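Local coordinates for Non-reducing end beta-L-arabinofuranosidase (Bacteroides thetaiotaomicron, PDB 5MQO), which probably acts as a family GH127 glycoside hydrolase, an aceric acidase, in the breakdown of plant pectin by a gut bacterium, at residues I593-V599 and V692-R698; N621-P625 and K648-S654; I628-K633 and A644-A649. One frame throughout, in Å; residues are numbered along the deposited sequence.

Contact 1: residues I593-V599 and V692-R698; sequences IRNQVVV and VWMPLAR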
loop_
_atom_site.group_PDB
_atom_site.type_symbol
_atom_site.label_atom_id
_atom_site.label_comp_id
_atom_site.label_asym_id
_atom_site.label_seq_id
_atom_site.Cartn_x
_atom_site.Cartn_y
_atom_site.Cartn_z
ATOM N N ILE A 593 0.396 -2.853 23.453
ATOM C CA ILE A 593 -0.847 -3.585 23.158
ATOM C C ILE A 593 -0.964 -4.925 23.896
ATOM O O ILE A 593 -1.768 -5.790 23.533
ATOM C CB ILE A 593 -0.993 -3.773 21.642
ATOM C CG1 ILE A 593 0.212 -4.495 21.029
ATOM C CG2 ILE A 593 -1.158 -2.403 21.008
ATOM C CD1 ILE A 593 0.122 -4.662 19.514
ATOM N N ARG A 594 -0.170 -5.094 24.955
ATOM C CA ARG A 594 -0.241 -6.300 25.749
ATOM C C ARG A 594 -1.660 -6.442 26.325
ATOM O O ARG A 594 -2.315 -5.450 26.650
ATOM C CB ARG A 594 0.818 -6.291 26.843
ATOM C CG ARG A 594 0.864 -7.577 27.657
ATOM C CD ARG A 594 2.266 -7.916 28.109
ATOM N NE ARG A 594 2.300 -9.085 28.979
ATOM C CZ ARG A 594 2.073 -10.342 28.591
ATOM N NH1 ARG A 594 1.782 -10.624 27.327
ATOM N NH2 ARG A 594 2.126 -11.333 29.474
ATOM N N ASN A 595 -2.153 -7.673 26.355
ATOM C CA ASN A 595 -3.490 -7.981 26.871
ATOM C C ASN A 595 -4.684 -7.182 26.277
ATOM O O ASN A 595 -5.654 -6.817 26.963
ATOM C CB ASN A 595 -3.473 -7.871 28.402
ATOM C CG ASN A 595 -4.496 -8.767 29.044
ATOM O OD1 ASN A 595 -4.714 -9.893 28.594
ATOM N ND2 ASN A 595 -5.151 -8.264 30.070
ATOM N N GLN A 596 -4.599 -6.943 24.983
ATOM C CA GLN A 596 -5.606 -6.180 24.270
ATOM C C GLN A 596 -5.889 -6.935 22.993
ATOM O O GLN A 596 -5.127 -7.832 22.578
ATOM C CB GLN A 596 -5.118 -4.736 24.006
ATOM C CG GLN A 596 -5.006 -3.882 25.290
ATOM C CD GLN A 596 -4.104 -2.644 25.164
ATOM O OE1 GLN A 596 -4.533 -1.601 24.622
ATOM N NE2 GLN A 596 -2.868 -2.734 25.704
ATOM N N VAL A 597 -7.002 -6.586 22.368
ATOM C CA VAL A 597 -7.466 -7.331 21.236
ATOM C C VAL A 597 -7.779 -6.321 20.162
ATOM O O VAL A 597 -8.162 -5.187 20.456
ATOM C CB VAL A 597 -8.667 -8.240 21.641
ATOM C CG1 VAL A 597 -9.786 -7.438 22.275
ATOM C CG2 VAL A 597 -9.236 -9.044 20.481
ATOM N N VAL A 598 -7.552 -6.749 18.928
ATOM C CA VAL A 598 -7.974 -6.067 17.711
ATOM C C VAL A 598 -8.919 -7.012 16.942
ATOM O O VAL A 598 -8.692 -8.236 16.901
ATOM C CB VAL A 598 -6.785 -5.701 16.798
ATOM C CG1 VAL A 598 -5.961 -6.932 16.405
ATOM C CG2 VAL A 598 -7.271 -4.994 15.535
ATOM N N VAL A 599 -9.945 -6.426 16.316
ATOM C CA VAL A 599 -10.967 -7.180 15.610
ATOM C C VAL A 599 -10.766 -7.081 14.109
ATOM O O VAL A 599 -10.868 -6.000 13.547
ATOM C CB VAL A 599 -12.386 -6.632 15.912
ATOM C CG1 VAL A 599 -13.435 -7.466 15.186
ATOM C CG2 VAL A 599 -12.663 -6.587 17.409
ATOM N N VAL A 692 -8.024 1.240 17.795
ATOM C CA VAL A 692 -8.061 -0.078 17.172
ATOM C C VAL A 692 -7.959 -1.140 18.271
ATOM O O VAL A 692 -8.800 -2.019 18.375
ATOM C CB VAL A 692 -6.957 -0.267 16.096
ATOM C CG1 VAL A 692 -6.965 -1.678 15.487
ATOM C CG2 VAL A 692 -7.079 0.791 15.010
ATOM N N TRP A 693 -6.933 -1.064 19.100
ATOM C CA TRP A 693 -6.728 -2.089 20.131
ATOM C C TRP A 693 -7.572 -1.735 21.348
ATOM O O TRP A 693 -7.635 -0.561 21.716
ATOM C CB TRP A 693 -5.237 -2.225 20.496
ATOM C CG TRP A 693 -4.483 -2.854 19.431
ATOM C CD1 TRP A 693 -3.994 -2.246 18.342
ATOM C CD2 TRP A 693 -4.163 -4.236 19.304
ATOM N NE1 TRP A 693 -3.358 -3.151 17.537
ATOM C CE2 TRP A 693 -3.443 -4.386 18.107
ATOM C CE3 TRP A 693 -4.378 -5.363 20.108
ATOM C CZ2 TRP A 693 -2.955 -5.624 17.668
ATOM C CZ3 TRP A 693 -3.910 -6.605 19.677
ATOM C CH2 TRP A 693 -3.205 -6.725 18.466
ATOM N N MET A 694 -8.233 -2.751 21.928
ATOM C CA MET A 694 -9.124 -2.585 23.080
ATOM C C MET A 694 -8.786 -3.604 24.168
ATOM O O MET A 694 -8.299 -4.703 23.873
ATOM C CB MET A 694 -10.596 -2.770 22.682
ATOM C CG MET A 694 -11.163 -1.684 21.788
ATOM S SD MET A 694 -12.726 -2.121 20.956
ATOM C CE MET A 694 -12.155 -3.340 19.764
ATOM N N PRO A 695 -9.065 -3.257 25.428
ATOM C CA PRO A 695 -8.930 -4.230 26.501
ATOM C C PRO A 695 -9.702 -5.515 26.242
ATOM O O PRO A 695 -10.838 -5.473 25.808
ATOM C CB PRO A 695 -9.532 -3.503 27.719
ATOM C CG PRO A 695 -9.403 -2.052 27.404
ATOM C CD PRO A 695 -9.521 -1.941 25.919
ATOM N N LEU A 696 -9.077 -6.640 26.560
ATOM C CA LEU A 696 -9.649 -7.971 26.404
ATOM C C LEU A 696 -9.972 -8.580 27.769
ATOM O O LEU A 696 -9.119 -8.586 28.643
ATOM C CB LEU A 696 -8.610 -8.836 25.680
ATOM C CG LEU A 696 -8.918 -10.302 25.388
ATOM C CD1 LEU A 696 -10.031 -10.493 24.354
ATOM C CD2 LEU A 696 -7.632 -10.989 24.948
ATOM N N ALA A 697 -11.183 -9.106 27.943
ATOM C CA ALA A 697 -11.541 -9.898 29.127
ATOM C C ALA A 697 -11.743 -11.357 28.735
ATOM O O ALA A 697 -12.730 -11.674 28.072
ATOM C CB ALA A 697 -12.799 -9.341 29.758
ATOM N N ARG A 698 -10.846 -12.243 29.178
ATOM C CA ARG A 698 -10.726 -13.627 28.649
ATOM C C ARG A 698 -11.456 -14.673 29.490
ATOM O O ARG A 698 -11.374 -14.627 30.713
ATOM C CB ARG A 698 -9.253 -14.023 28.571
ATOM C CG ARG A 698 -8.370 -12.959 27.927
ATOM C CD ARG A 698 -6.902 -13.349 27.834
ATOM N NE ARG A 698 -6.708 -14.515 26.966
ATOM C CZ ARG A 698 -5.576 -14.799 26.332
ATOM N NH1 ARG A 698 -4.516 -13.999 26.424
ATOM N NH2 ARG A 698 -5.516 -15.892 25.576
#

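Contact 2: residues N621-P625 and K648-S654; sequences NILIP and KARLASS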
loop_
_atom_site.group_PDB
_atom_site.type_symbol
_atom_site.label_atom_id
_atom_site.label_comp_id
_atom_site.label_asym_id
_atom_site.label_seq_id
_atom_site.Cartn_x
_atom_site.Cartn_y
_atom_site.Cartn_z
ATOM N N ASN A 621 -13.401 2.838 28.866
ATOM C CA ASN A 621 -14.069 1.828 29.691
ATOM C C ASN A 621 -14.632 0.593 28.956
ATOM O O ASN A 621 -15.200 -0.303 29.612
ATOM C CB ASN A 621 -15.238 2.487 30.444
ATOM C CG ASN A 621 -14.799 3.626 31.341
ATOM O OD1 ASN A 621 -15.503 4.612 31.485
ATOM N ND2 ASN A 621 -13.627 3.503 31.925
ATOM N N ILE A 622 -14.499 0.524 27.634
ATOM C CA ILE A 622 -15.043 -0.594 26.866
ATOM C C ILE A 622 -14.104 -1.804 26.915
ATOM O O ILE A 622 -12.952 -1.675 26.525
ATOM C CB ILE A 622 -15.243 -0.194 25.396
ATOM C CG1 ILE A 622 -16.191 1.015 25.263
ATOM C CG2 ILE A 622 -15.751 -1.370 24.582
ATOM C CD1 ILE A 622 -17.578 0.800 25.839
ATOM N N LEU A 623 -14.589 -2.963 27.393
ATOM C CA LEU A 623 -13.834 -4.231 27.337
ATOM C C LEU A 623 -14.484 -5.229 26.417
ATOM O O LEU A 623 -15.699 -5.422 26.452
ATOM C CB LEU A 623 -13.774 -4.941 28.673
ATOM C CG LEU A 623 -13.768 -4.139 29.949
ATOM C CD1 LEU A 623 -13.856 -5.135 31.115
ATOM C CD2 LEU A 623 -12.526 -3.255 29.999
ATOM N N ILE A 624 -13.663 -5.922 25.656
ATOM C CA ILE A 624 -14.149 -6.930 24.746
ATOM C C ILE A 624 -13.964 -8.302 25.415
ATOM O O ILE A 624 -12.831 -8.739 25.581
ATOM C CB ILE A 624 -13.362 -6.863 23.433
ATOM C CG1 ILE A 624 -13.523 -5.489 22.773
ATOM C CG2 ILE A 624 -13.783 -7.977 22.497
ATOM C CD1 ILE A 624 -14.967 -5.046 22.547
ATOM N N PRO A 625 -15.059 -8.991 25.805
ATOM C CA PRO A 625 -14.853 -10.357 26.261
ATOM C C PRO A 625 -14.408 -11.226 25.106
ATOM O O PRO A 625 -14.841 -10.990 23.971
ATOM C CB PRO A 625 -16.234 -10.788 26.761
ATOM C CG PRO A 625 -17.181 -9.890 26.112
ATOM C CD PRO A 625 -16.481 -8.612 25.836
ATOM N N LYS A 648 -22.291 -6.732 22.246
ATOM C CA LYS A 648 -22.386 -6.302 23.627
ATOM C C LYS A 648 -21.022 -6.450 24.296
ATOM O O LYS A 648 -20.543 -7.576 24.577
ATOM C CB LYS A 648 -23.449 -7.113 24.361
ATOM C CG LYS A 648 -23.700 -6.622 25.790
ATOM C CD LYS A 648 -25.182 -6.684 26.180
ATOM C CE LYS A 648 -25.931 -5.514 25.552
ATOM N NZ LYS A 648 -27.390 -5.695 25.437
ATOM N N ALA A 649 -20.397 -5.294 24.521
ATOM C CA ALA A 649 -19.096 -5.192 25.171
ATOM C C ALA A 649 -19.308 -5.142 26.678
ATOM O O ALA A 649 -20.413 -4.901 27.123
ATOM C CB ALA A 649 -18.407 -3.931 24.696
ATOM N N ARG A 650 -18.274 -5.369 27.466
ATOM C CA ARG A 650 -18.403 -5.152 28.912
ATOM C C ARG A 650 -17.970 -3.730 29.249
ATOM O O ARG A 650 -17.120 -3.154 28.582
ATOM C CB ARG A 650 -17.623 -6.201 29.690
ATOM C CG ARG A 650 -18.153 -7.613 29.417
ATOM C CD ARG A 650 -17.390 -8.727 30.114
ATOM N NE ARG A 650 -17.175 -8.372 31.517
ATOM C CZ ARG A 650 -16.249 -8.914 32.300
ATOM N NH1 ARG A 650 -15.448 -9.884 31.846
ATOM N NH2 ARG A 650 -16.125 -8.482 33.552
ATOM N N LEU A 651 -18.582 -3.135 30.253
ATOM C CA LEU A 651 -18.313 -1.741 30.565
ATOM C C LEU A 651 -17.654 -1.649 31.921
ATOM O O LEU A 651 -18.166 -2.215 32.906
ATOM C CB LEU A 651 -19.604 -0.931 30.570
ATOM C CG LEU A 651 -19.471 0.548 30.939
ATOM C CD1 LEU A 651 -18.767 1.287 29.825
ATOM C CD2 LEU A 651 -20.822 1.181 31.232
ATOM N N ALA A 652 -16.546 -0.908 31.982
ATOM C CA ALA A 652 -15.885 -0.648 33.258
ATOM C C ALA A 652 -16.612 0.451 34.032
ATOM O O ALA A 652 -17.089 1.399 33.427
ATOM C CB ALA A 652 -14.445 -0.258 33.019
ATOM N N SER A 653 -16.702 0.334 35.354
ATOM C CA SER A 653 -17.214 1.447 36.173
ATOM C C SER A 653 -16.305 2.643 35.937
ATOM O O SER A 653 -15.118 2.441 35.725
ATOM C CB SER A 653 -17.200 1.089 37.658
ATOM O OG SER A 653 -18.000 -0.061 37.919
ATOM N N SER A 654 -16.838 3.868 35.948
ATOM C CA SER A 654 -16.017 5.051 35.613
ATOM C C SER A 654 -15.769 6.018 36.777
ATOM O O SER A 654 -16.571 6.912 37.021
ATOM C CB SER A 654 -16.588 5.804 34.390
ATOM O OG SER A 654 -17.708 6.606 34.699
#

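Contact 3: residues I628-K633 and A644-A649; sequences IKLIPK and ALEGKA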
loop_
_atom_site.group_PDB
_atom_site.type_symbol
_atom_site.label_atom_id
_atom_site.label_comp_id
_atom_site.label_asym_id
_atom_site.label_seq_id
_atom_site.Cartn_x
_atom_site.Cartn_y
_atom_site.Cartn_z
ATOM N N ILE A 628 -17.038 -12.741 22.923
ATOM C CA ILE A 628 -18.074 -11.818 22.449
ATOM C C ILE A 628 -18.629 -12.334 21.125
ATOM O O ILE A 628 -17.902 -12.957 20.344
ATOM C CB ILE A 628 -17.541 -10.369 22.292
ATOM C CG1 ILE A 628 -18.712 -9.390 22.087
ATOM C CG2 ILE A 628 -16.505 -10.271 21.165
ATOM C CD1 ILE A 628 -18.302 -7.977 21.749
ATOM N N LYS A 629 -19.920 -12.117 20.898
ATOM C CA LYS A 629 -20.532 -12.412 19.603
ATOM C C LYS A 629 -20.822 -11.105 18.882
ATOM O O LYS A 629 -21.667 -10.319 19.312
ATOM C CB LYS A 629 -21.761 -13.333 19.737
ATOM C CG LYS A 629 -21.356 -14.811 19.595
ATOM C CD LYS A 629 -22.326 -15.785 20.268
ATOM C CE LYS A 629 -21.609 -16.946 20.972
ATOM N NZ LYS A 629 -22.590 -17.945 21.501
ATOM N N LEU A 630 -20.063 -10.892 17.799
ATOM C CA LEU A 630 -20.119 -9.693 16.969
ATOM C C LEU A 630 -20.827 -10.008 15.673
ATOM O O LEU A 630 -20.459 -10.977 14.973
ATOM C CB LEU A 630 -18.703 -9.180 16.661
ATOM C CG LEU A 630 -18.028 -8.453 17.833
ATOM C CD1 LEU A 630 -16.525 -8.312 17.609
ATOM C CD2 LEU A 630 -18.668 -7.088 18.091
ATOM N N ILE A 631 -21.810 -9.167 15.338
ATOM C CA ILE A 631 -22.758 -9.456 14.254
ATOM C C ILE A 631 -22.618 -8.433 13.136
ATOM O O ILE A 631 -22.782 -7.243 13.388
ATOM C CB ILE A 631 -24.198 -9.496 14.830
ATOM C CG1 ILE A 631 -24.449 -10.856 15.495
ATOM C CG2 ILE A 631 -25.259 -9.255 13.777
ATOM C CD1 ILE A 631 -25.404 -10.779 16.667
ATOM N N PRO A 632 -22.340 -8.886 11.903
ATOM C CA PRO A 632 -22.269 -7.944 10.760
ATOM C C PRO A 632 -23.618 -7.336 10.375
ATOM O O PRO A 632 -24.627 -8.016 10.430
ATOM C CB PRO A 632 -21.736 -8.804 9.606
ATOM C CG PRO A 632 -22.054 -10.209 9.995
ATOM C CD PRO A 632 -22.066 -10.273 11.499
ATOM N N LYS A 633 -23.611 -6.068 9.994
ATOM C CA LYS A 633 -24.806 -5.307 9.622
ATOM C C LYS A 633 -24.368 -4.245 8.652
ATOM O O LYS A 633 -23.528 -3.433 9.007
ATOM C CB LYS A 633 -25.411 -4.587 10.825
ATOM C CG LYS A 633 -26.171 -5.490 11.766
ATOM C CD LYS A 633 -27.576 -4.957 11.970
ATOM C CE LYS A 633 -28.422 -5.881 12.835
ATOM N NZ LYS A 633 -29.877 -5.660 12.563
ATOM N N ALA A 644 -20.580 -2.841 9.399
ATOM C CA ALA A 644 -20.250 -2.660 10.818
ATOM C C ALA A 644 -20.440 -3.991 11.569
ATOM O O ALA A 644 -20.987 -4.934 11.031
ATOM C CB ALA A 644 -21.082 -1.540 11.447
ATOM N N LEU A 645 -19.931 -4.070 12.789
ATOM C CA LEU A 645 -20.083 -5.259 13.607
ATOM C C LEU A 645 -20.711 -4.770 14.901
ATOM O O LEU A 645 -20.224 -3.811 15.494
ATOM C CB LEU A 645 -18.725 -5.941 13.848
ATOM C CG LEU A 645 -17.908 -6.316 12.590
ATOM C CD1 LEU A 645 -16.413 -6.525 12.895
ATOM C CD2 LEU A 645 -18.509 -7.528 11.902
ATOM N N GLU A 646 -21.833 -5.375 15.288
ATOM C CA GLU A 646 -22.603 -4.944 16.456
ATOM C C GLU A 646 -22.548 -6.032 17.497
ATOM O O GLU A 646 -22.617 -7.227 17.161
ATOM C CB GLU A 646 -24.051 -4.694 16.084
ATOM C CG GLU A 646 -24.276 -3.431 15.263
ATOM C CD GLU A 646 -25.711 -3.257 14.777
ATOM O OE1 GLU A 646 -26.617 -4.071 15.136
ATOM O OE2 GLU A 646 -25.912 -2.280 14.023
ATOM N N GLY A 647 -22.420 -5.619 18.755
ATOM C CA GLY A 647 -22.359 -6.558 19.860
ATOM C C GLY A 647 -22.368 -5.886 21.219
ATOM O O GLY A 647 -22.436 -4.638 21.329
ATOM N N LYS A 648 -22.291 -6.732 22.246
ATOM C CA LYS A 648 -22.386 -6.302 23.627
ATOM C C LYS A 648 -21.022 -6.450 24.296
ATOM O O LYS A 648 -20.543 -7.576 24.577
ATOM C CB LYS A 648 -23.449 -7.113 24.361
ATOM C CG LYS A 648 -23.700 -6.622 25.790
ATOM C CD LYS A 648 -25.182 -6.684 26.180
ATOM C CE LYS A 648 -25.931 -5.514 25.552
ATOM N NZ LYS A 648 -27.390 -5.695 25.437
ATOM N N ALA A 649 -20.397 -5.294 24.521
ATOM C CA ALA A 649 -19.096 -5.192 25.171
ATOM C C ALA A 649 -19.308 -5.142 26.678
ATOM O O ALA A 649 -20.413 -4.901 27.123
ATOM C CB ALA A 649 -18.407 -3.931 24.696
#

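Contact 1: residues I593-V599 and V692-R698
Two strong backbone hydrogen bonds join these strands. Val597 N donates to Met694 O (2.7 Å), and Met694 N donates to Val597 O (2.8 Å). Val597 and Met694 are thus an antiparallel hydrogen-bonded pair, and Gln596 and Pro695 form the next, non-hydrogen-bonded pair. A weak hydrogen bond, Leu696 N to Asn595 O (3.5 Å), extends the ladder into the turn. The axes of the short strands pass 4.4 Å apart at 109°, so the pairing is strongly twisted. A type II beta turn from Ile593 to Gln596 leads into strand 596-599. Gln596 NE2 donates a hydrogen bond back to Arg594 O (2.9 Å) across this turn.

Both segments belong to the C-terminal domain, consistent with the beta-sandwich of GH127 relatives. Strand 434-435, from the catalytic domain, also pairs with strand 690-697.

CH-pi contacts hold the indole of Trp693. Ile593 CG2 lies 3.8 Å from the centroid of its five-membered ring. Val598 CG1 covers the opposite face, 3.7 Å from the six-membered ring centroid. Gln596 O approaches the ring edge, 3.4 Å from Trp693 CZ3. Apolar contacts follow: Val598 CG2 meets Val692 CG1 at 3.3 Å, and Val597 CG1 meets Leu696 CD1 at 3.7 Å.

Contact 2: residues N621-P625 and K648-S654
Side chains from the two strands meet on both faces of an antiparallel pairing. Ile622 and Leu651 share one face. Ile622 takes the m,m rotamer. Ile622 CG2 packs on Ala649 CB at 3.7 Å, and Ile622 CD1 makes a looser contact with Leu651 CD1 at 4.2 Å. Leu651 is in the t,p rotamer, which brings Leu651 CD1 back to Asn621 CB at 3.8 Å. Ile624 CD1 adds a contact with Ala649 CB at 4.2 Å.

Leu623 and Arg650 project from the other face. The chi1 of Leu623 is -32°, between wells, and Leu623 CD1 lies 4.2 Å from Arg650 CB. With its first two torsions m and t, Arg650 runs past Pro625, Arg650 CG lying 4.1 Å from Pro625 CD. Arg650 NH2 is hydrogen-bonded to Ala668 O.

Asn621 lies in a 3-10 turn just before its strand. With chi1 in the m well, Asn621 OD1 touches Ser654 CB at 3.3 Å. Asn621 CB meets Ala652 CB at 3.8 Å.

Backbone hydrogen bonds set this register. Leu623 N donates to Arg650 O and Arg650 N to Leu623 O, both at 2.8 Å, and Ala652 N donates to Asn621 O, also at 2.8 Å.

These strands lie inside the mixed beta-sheet of the C-terminal domain. Strand 622-625 runs between strand 640-651 and strand 690-697, antiparallel to the first and parallel to the second. Strand 640-651 also pairs with strand 670-678, where Ala649 and Leu651 make backbone hydrogen bonds with Val672 and Lys670.

Contact 3: residues I628-K633 and A644-A649
Antiparallel backbone pairing joins strand 631-633 to strand 644-649, with short axes 4.5 Å apart and inclined at 136°. They are parts of the two arms, strands 631-637 and 640-651, of a beta hairpin in the C-terminal domain. Backbone hydrogen bonds run from Ile631 N to Glu646 O and from Glu646 N to Ile631 O, both 2.8 Å. Two more run from Lys633 N to Ala644 O and from Ala644 N to Lys633 O, both 3.0 Å. Between these two hydrogen-bonded pairs, Pro632 faces Leu645 as a non-hydrogen-bonded pair. Pro632 CA makes a CA-H...O contact with Ala644 O at 3.3 Å.

Leu645 CD2 packs on Pro632 CB at 4.2 Å, and Leu645 CB meets Leu630 CB at 4.3 Å. Leu630 and Leu645 also touch Val581 and Val599. On the other face, Lys633 CD lies 3.4 Å from Glu646 OE1. The charges themselves stay beyond a salt bridge, with Lys633 NZ 4.4 Å from Glu646 OE1. Gly647 leaves room where a side chain would collide: an ideal CB would sit only 3.0 Å from Leu630 CD2.

All three contacts belong to one mixed sheet in the C-terminal domain, and contacts 2 and 3 are nested in the chain between the two segments of contact 1. Contacts 1 and 2 have centres about 11 Å apart. Ile624 probably joins them by backbone hydrogen bonds, Pro695 O to Ile624 N and Ala697 N to Ile624 O, both 2.9 Å. Contacts 2 and 3 share Lys648 and Ala649, with centres about 14 Å apart. Strands 622-625 and 631-637 follow each other in the chain, and both pair with strand 640-651. Contacts 1 and 3, about 15 Å apart by centres, meet through packing, with Val599 CG1 3.9 Å from Leu645 CD1.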